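Local coordinates for like-Sm ribonucleoprotein core (Methanococcus vannielii SB, PDB 5MKI) that probably binds RNA, taking up uridine monophosphate and calcium, as a seven-subunit ring of the Sm/Lsm family, at residues L8-V21 / K30-L44. Numbering follows the deposited sequence.
Sequences LDALGKSINTNVTV and KGRLKAYDLHMNVAL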
loop_
_atom_site.group_PDB
_atom_site.type_symbol
_atom_site.label_atom_id
_atom_site.label_comp_id
_atom_site.label_asym_id
_atom_site.label_seq_id
_atom_site.Cartn_x
_atom_site.Cartn_y
_atom_site.Cartn_z
ATOM N N LEU A 8 -12.853 -16.548 -4.362
ATOM C CA LEU A 8 -11.612 -17.294 -4.547
ATOM C C LEU A 8 -11.809 -18.807 -4.585
ATOM O O LEU A 8 -10.880 -19.515 -4.966
ATOM C CB LEU A 8 -10.597 -16.943 -3.445
ATOM C CG LEU A 8 -10.148 -15.486 -3.428
ATOM C CD1 LEU A 8 -8.902 -15.284 -2.536
ATOM C CD2 LEU A 8 -9.869 -15.033 -4.825
ATOM N N ASP A 9 -12.987 -19.314 -4.203
ATOM C CA ASP A 9 -13.289 -20.734 -4.376
ATOM C C ASP A 9 -13.192 -21.154 -5.836
ATOM O O ASP A 9 -12.963 -22.333 -6.130
ATOM C CB ASP A 9 -14.690 -21.059 -3.854
ATOM C CG ASP A 9 -14.728 -21.262 -2.355
ATOM O OD1 ASP A 9 -13.714 -20.994 -1.688
ATOM O OD2 ASP A 9 -15.791 -21.675 -1.842
ATOM N N ALA A 10 -13.382 -20.216 -6.764
ATOM C CA ALA A 10 -13.157 -20.533 -8.170
ATOM C C ALA A 10 -11.717 -20.962 -8.421
ATOM O O ALA A 10 -11.460 -21.752 -9.339
ATOM C CB ALA A 10 -13.531 -19.334 -9.048
ATOM N N LEU A 11 -10.759 -20.472 -7.613
ATOM C CA LEU A 11 -9.384 -20.964 -7.722
ATOM C C LEU A 11 -9.274 -22.405 -7.234
ATOM O O LEU A 11 -8.603 -23.228 -7.864
ATOM C CB LEU A 11 -8.413 -20.068 -6.938
ATOM C CG LEU A 11 -8.080 -18.708 -7.551
ATOM C CD1 LEU A 11 -7.115 -17.953 -6.674
ATOM C CD2 LEU A 11 -7.479 -18.885 -8.913
ATOM N N GLY A 12 -9.921 -22.728 -6.114
ATOM C CA GLY A 12 -9.884 -24.091 -5.620
ATOM C C GLY A 12 -10.402 -25.092 -6.636
ATOM O O GLY A 12 -9.902 -26.215 -6.711
ATOM N N LYS A 13 -11.397 -24.695 -7.441
ATOM C CA LYS A 13 -11.904 -25.571 -8.497
ATOM C C LYS A 13 -10.925 -25.715 -9.656
ATOM O O LYS A 13 -10.993 -26.710 -10.389
ATOM C CB LYS A 13 -13.241 -25.045 -9.027
ATOM C CG LYS A 13 -14.319 -24.924 -7.960
ATOM C CD LYS A 13 -15.624 -24.361 -8.533
ATOM C CE LYS A 13 -16.814 -24.696 -7.633
ATOM N NZ LYS A 13 -16.402 -24.713 -6.198
ATOM N N SER A 14 -10.030 -24.743 -9.847
ATOM C CA SER A 14 -9.054 -24.762 -10.927
ATOM C C SER A 14 -7.742 -25.416 -10.537
ATOM O O SER A 14 -6.784 -25.346 -11.315
ATOM C CB SER A 14 -8.769 -23.342 -11.413
ATOM O OG SER A 14 -9.897 -22.787 -12.038
ATOM N N ILE A 15 -7.665 -26.035 -9.354
ATOM C CA ILE A 15 -6.447 -26.736 -8.979
ATOM C C ILE A 15 -6.152 -27.806 -10.026
ATOM O O ILE A 15 -7.055 -28.521 -10.488
ATOM C CB ILE A 15 -6.556 -27.359 -7.579
ATOM C CG1 ILE A 15 -6.579 -26.275 -6.484
ATOM C CG2 ILE A 15 -5.380 -28.309 -7.340
ATOM C CD1 ILE A 15 -5.238 -25.567 -6.269
ATOM N N ASN A 16 -4.881 -27.883 -10.429
ATOM C CA ASN A 16 -4.383 -28.859 -11.402
ATOM C C ASN A 16 -5.004 -28.655 -12.781
ATOM O O ASN A 16 -5.200 -29.612 -13.532
ATOM C CB ASN A 16 -4.594 -30.292 -10.909
ATOM C CG ASN A 16 -3.661 -30.639 -9.781
ATOM O OD1 ASN A 16 -2.486 -30.270 -9.812
ATOM N ND2 ASN A 16 -4.170 -31.328 -8.767
ATOM N N THR A 17 -5.333 -27.406 -13.102
ATOM C CA THR A 17 -5.626 -26.974 -14.459
ATOM C C THR A 17 -4.738 -25.777 -14.780
ATOM O O THR A 17 -4.038 -25.244 -13.912
ATOM C CB THR A 17 -7.109 -26.620 -14.642
ATOM O OG1 THR A 17 -7.406 -25.395 -13.952
ATOM C CG2 THR A 17 -7.998 -27.738 -14.104
ATOM N N ASN A 18 -4.773 -25.352 -16.041
ATOM C CA ASN A 18 -3.961 -24.235 -16.505
ATOM C C ASN A 18 -4.697 -22.914 -16.317
ATOM O O ASN A 18 -5.856 -22.779 -16.729
ATOM C CB ASN A 18 -3.593 -24.419 -17.977
ATOM C CG ASN A 18 -2.266 -23.794 -18.317
ATOM O OD1 ASN A 18 -2.169 -22.588 -18.546
ATOM N ND2 ASN A 18 -1.225 -24.613 -18.332
ATOM N N VAL A 19 -4.024 -21.938 -15.698
ATOM C CA VAL A 19 -4.617 -20.621 -15.495
ATOM C C VAL A 19 -3.682 -19.563 -16.058
ATOM O O VAL A 19 -2.480 -19.776 -16.207
ATOM C CB VAL A 19 -4.937 -20.340 -14.010
ATOM C CG1 VAL A 19 -5.885 -21.425 -13.476
ATOM C CG2 VAL A 19 -3.642 -20.236 -13.170
ATOM N N THR A 20 -4.264 -18.425 -16.392
ATOM C CA THR A 20 -3.535 -17.245 -16.835
ATOM C C THR A 20 -3.674 -16.172 -15.761
ATOM O O THR A 20 -4.791 -15.736 -15.468
ATOM C CB THR A 20 -4.078 -16.742 -18.172
ATOM O OG1 THR A 20 -4.054 -17.824 -19.107
ATOM C CG2 THR A 20 -3.241 -15.592 -18.713
ATOM N N VAL A 21 -2.551 -15.764 -15.178
ATOM C CA VAL A 21 -2.518 -14.720 -14.150
ATOM C C VAL A 21 -2.061 -13.427 -14.808
ATOM O O VAL A 21 -0.903 -13.310 -15.220
ATOM C CB VAL A 21 -1.593 -15.087 -12.979
ATOM C CG1 VAL A 21 -1.641 -13.974 -11.887
ATOM C CG2 VAL A 21 -1.967 -16.431 -12.389
ATOM N N LYS A 30 1.362 -17.810 -17.204
ATOM C CA LYS A 30 0.484 -18.936 -17.505
ATOM C C LYS A 30 1.100 -20.205 -16.941
ATOM O O LYS A 30 2.301 -20.433 -17.109
ATOM C CB LYS A 30 0.272 -19.068 -19.021
ATOM C CG LYS A 30 -0.471 -20.330 -19.449
ATOM C CD LYS A 30 -0.432 -20.543 -20.968
ATOM C CE LYS A 30 -0.107 -21.996 -21.332
ATOM N NZ LYS A 30 -1.305 -22.784 -21.798
ATOM N N GLY A 31 0.293 -21.026 -16.274
ATOM C CA GLY A 31 0.831 -22.243 -15.688
ATOM C C GLY A 31 -0.249 -23.089 -15.046
ATOM O O GLY A 31 -1.434 -22.747 -15.062
ATOM N N ARG A 32 0.188 -24.205 -14.462
ATOM C CA ARG A 32 -0.700 -25.171 -13.814
ATOM C C ARG A 32 -0.796 -24.866 -12.317
ATOM O O ARG A 32 0.210 -24.929 -11.597
ATOM C CB ARG A 32 -0.183 -26.591 -14.049
ATOM C CG ARG A 32 -1.019 -27.729 -13.442
ATOM C CD ARG A 32 -0.261 -29.059 -13.566
ATOM N NE ARG A 32 -1.075 -30.207 -13.175
ATOM C CZ ARG A 32 -1.965 -30.796 -13.972
ATOM N NH1 ARG A 32 -2.160 -30.340 -15.202
ATOM N NH2 ARG A 32 -2.666 -31.830 -13.539
ATOM N N LEU A 33 -2.007 -24.574 -11.847
ATOM C CA LEU A 33 -2.220 -24.056 -10.494
ATOM C C LEU A 33 -2.171 -25.184 -9.464
ATOM O O LEU A 33 -3.080 -26.019 -9.399
ATOM C CB LEU A 33 -3.549 -23.311 -10.427
ATOM C CG LEU A 33 -3.907 -22.645 -9.090
ATOM C CD1 LEU A 33 -3.108 -21.364 -8.879
ATOM C CD2 LEU A 33 -5.408 -22.378 -9.012
ATOM N N LYS A 34 -1.136 -25.168 -8.622
ATOM C CA LYS A 34 -0.930 -26.156 -7.565
ATOM C C LYS A 34 -1.399 -25.697 -6.189
ATOM O O LYS A 34 -1.593 -26.541 -5.305
ATOM C CB LYS A 34 0.560 -26.524 -7.462
ATOM C CG LYS A 34 1.201 -26.902 -8.783
ATOM C CD LYS A 34 0.528 -28.134 -9.338
ATOM C CE LYS A 34 0.723 -29.336 -8.409
ATOM N NZ LYS A 34 0.014 -30.550 -8.915
ATOM N N ALA A 35 -1.563 -24.398 -5.976
ATOM C CA ALA A 35 -1.872 -23.885 -4.645
ATOM C C ALA A 35 -2.164 -22.402 -4.753
ATOM O O ALA A 35 -1.638 -21.722 -5.636
ATOM C CB ALA A 35 -0.721 -24.128 -3.660
ATOM N N TYR A 36 -3.017 -21.919 -3.849
ATOM C CA TYR A 36 -3.327 -20.503 -3.706
ATOM C C TYR A 36 -3.773 -20.260 -2.267
ATOM O O TYR A 36 -4.124 -21.199 -1.543
ATOM C CB TYR A 36 -4.425 -20.047 -4.679
ATOM C CG TYR A 36 -5.783 -20.509 -4.227
ATOM C CD1 TYR A 36 -6.164 -21.831 -4.385
ATOM C CD2 TYR A 36 -6.669 -19.637 -3.600
ATOM C CE1 TYR A 36 -7.394 -22.270 -3.947
ATOM C CE2 TYR A 36 -7.896 -20.070 -3.157
ATOM C CZ TYR A 36 -8.256 -21.378 -3.339
ATOM O OH TYR A 36 -9.474 -21.815 -2.904
ATOM N N ASP A 37 -3.767 -18.984 -1.860
ATOM C CA ASP A 37 -4.157 -18.590 -0.505
ATOM C C ASP A 37 -5.034 -17.342 -0.593
ATOM O O ASP A 37 -5.276 -16.805 -1.679
ATOM C CB ASP A 37 -2.933 -18.363 0.413
ATOM C CG ASP A 37 -1.985 -17.266 -0.091
ATOM O OD1 ASP A 37 -2.412 -16.366 -0.838
ATOM O OD2 ASP A 37 -0.786 -17.301 0.265
ATOM N N LEU A 38 -5.498 -16.857 0.569
ATOM C CA LEU A 38 -6.454 -15.757 0.555
ATOM C C LEU A 38 -5.820 -14.420 0.194
ATOM O O LEU A 38 -6.553 -13.450 -0.023
ATOM C CB LEU A 38 -7.172 -15.665 1.904
ATOM C CG LEU A 38 -8.227 -16.757 2.100
ATOM C CD1 LEU A 38 -8.929 -16.596 3.437
ATOM C CD2 LEU A 38 -9.232 -16.806 0.928
ATOM N N HIS A 39 -4.495 -14.344 0.104
ATOM C CA HIS A 39 -3.848 -13.179 -0.487
ATOM C C HIS A 39 -3.805 -13.223 -2.009
ATOM O O HIS A 39 -3.314 -12.268 -2.623
ATOM C CB HIS A 39 -2.420 -13.048 0.042
ATOM C CG HIS A 39 -2.346 -12.922 1.528
ATOM N ND1 HIS A 39 -1.535 -13.725 2.303
ATOM C CD2 HIS A 39 -2.993 -12.098 2.385
ATOM C CE1 HIS A 39 -1.678 -13.393 3.574
ATOM N NE2 HIS A 39 -2.556 -12.409 3.651
ATOM N N MET A 40 -4.284 -14.307 -2.618
ATOM C CA MET A 40 -4.106 -14.606 -4.039
ATOM C C MET A 40 -2.643 -14.852 -4.414
ATOM O O MET A 40 -2.285 -14.707 -5.589
ATOM C CB MET A 40 -4.707 -13.509 -4.942
ATOM C CG MET A 40 -6.202 -13.196 -4.699
ATOM S SD MET A 40 -7.088 -12.355 -6.058
ATOM C CE MET A 40 -6.558 -13.326 -7.464
ATOM N N ASN A 41 -1.770 -15.193 -3.451
ATOM C CA ASN A 41 -0.522 -15.853 -3.818
ATOM C C ASN A 41 -0.862 -17.156 -4.548
ATOM O O ASN A 41 -1.835 -17.833 -4.209
ATOM C CB ASN A 41 0.354 -16.190 -2.599
ATOM C CG ASN A 41 0.739 -14.974 -1.735
ATOM O OD1 ASN A 41 1.063 -13.893 -2.217
ATOM N ND2 ASN A 41 0.737 -15.192 -0.444
ATOM N N VAL A 42 -0.066 -17.520 -5.550
ATOM C CA VAL A 42 -0.320 -18.745 -6.315
ATOM C C VAL A 42 1.002 -19.431 -6.653
ATOM O O VAL A 42 1.999 -18.778 -6.996
ATOM C CB VAL A 42 -1.144 -18.477 -7.598
ATOM C CG1 VAL A 42 -2.484 -17.820 -7.277
ATOM C CG2 VAL A 42 -0.367 -17.617 -8.595
ATOM N N ALA A 43 1.014 -20.759 -6.535
ATOM C CA ALA A 43 2.128 -21.577 -6.999
ATOM C C ALA A 43 1.751 -22.165 -8.357
ATOM O O ALA A 43 0.762 -22.897 -8.461
ATOM C CB ALA A 43 2.459 -22.682 -5.998
ATOM N N LEU A 44 2.517 -21.822 -9.392
ATOM C CA LEU A 44 2.239 -22.248 -10.764
ATOM C C LEU A 44 3.335 -23.193 -11.242
ATOM O O LEU A 44 4.510 -22.814 -11.274
ATOM C CB LEU A 44 2.154 -21.054 -11.708
ATOM C CG LEU A 44 1.082 -20.003 -11.456
ATOM C CD1 LEU A 44 1.332 -18.783 -12.331
ATOM C CD2 LEU A 44 -0.280 -20.617 -11.718
HETATM O O HOH W 1 -11.039 -20.367 -1.575
#
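Leu-11 sets its CB over the centre of one face of the Tyr-36 ring, 3.6 Å from the centroid and 1° off the ring normal, a CH-pi contact that ties helix 9-13 to the end of strand 28-36. CG of Tyr-36 stands between its own backbone N and carbonyl carbon (chi1 76°), which brings the ring against helix 9-13, and Ile-15 CD1 meets the ring at its edge. In the ring plane a water bridges the hydroxyl to Asp-9 OD1. With an alanine in place of Tyr-36, Leu-11 would probably lose the surface under its CB, and the water bound to Asp-9 the phenol it bridges to. Deeper in, Leu-33 CD2 comes within 3.5 Å of Leu-11 O, and Val-19 CG2 presses on Leu-44 CD2 at 3.7 Å; Val-70 of strand 67-71 also packs on Val-19. This layering illustrates the Sm fold, a short N-terminal helix laid over a strongly bent antiparallel sheet whose 18-23/28-36 hairpin is paired here through Val-19 and Gly-31. Where the chain turns from helix to strand, Asn-16 N gives Leu-33 O an almost straight bond (2.8 Å, 178°), and Thr-17 O takes the amide of Leu-33. The polar margin meets through long side chains, not all equally held. Lys-34, bent at chi2 and chi3, is firmly placed, its NZ 2.7 Å from Asn-16 OD1 in the carbonyl plane. Looser are the guanidinium of Arg-32, one face over Asn-16 O, and exposed Lys-30, whose NZ makes a weak 3.4 Å bond to OD1 of Asn-18, a calcium ligand in a crystal structure of this protein.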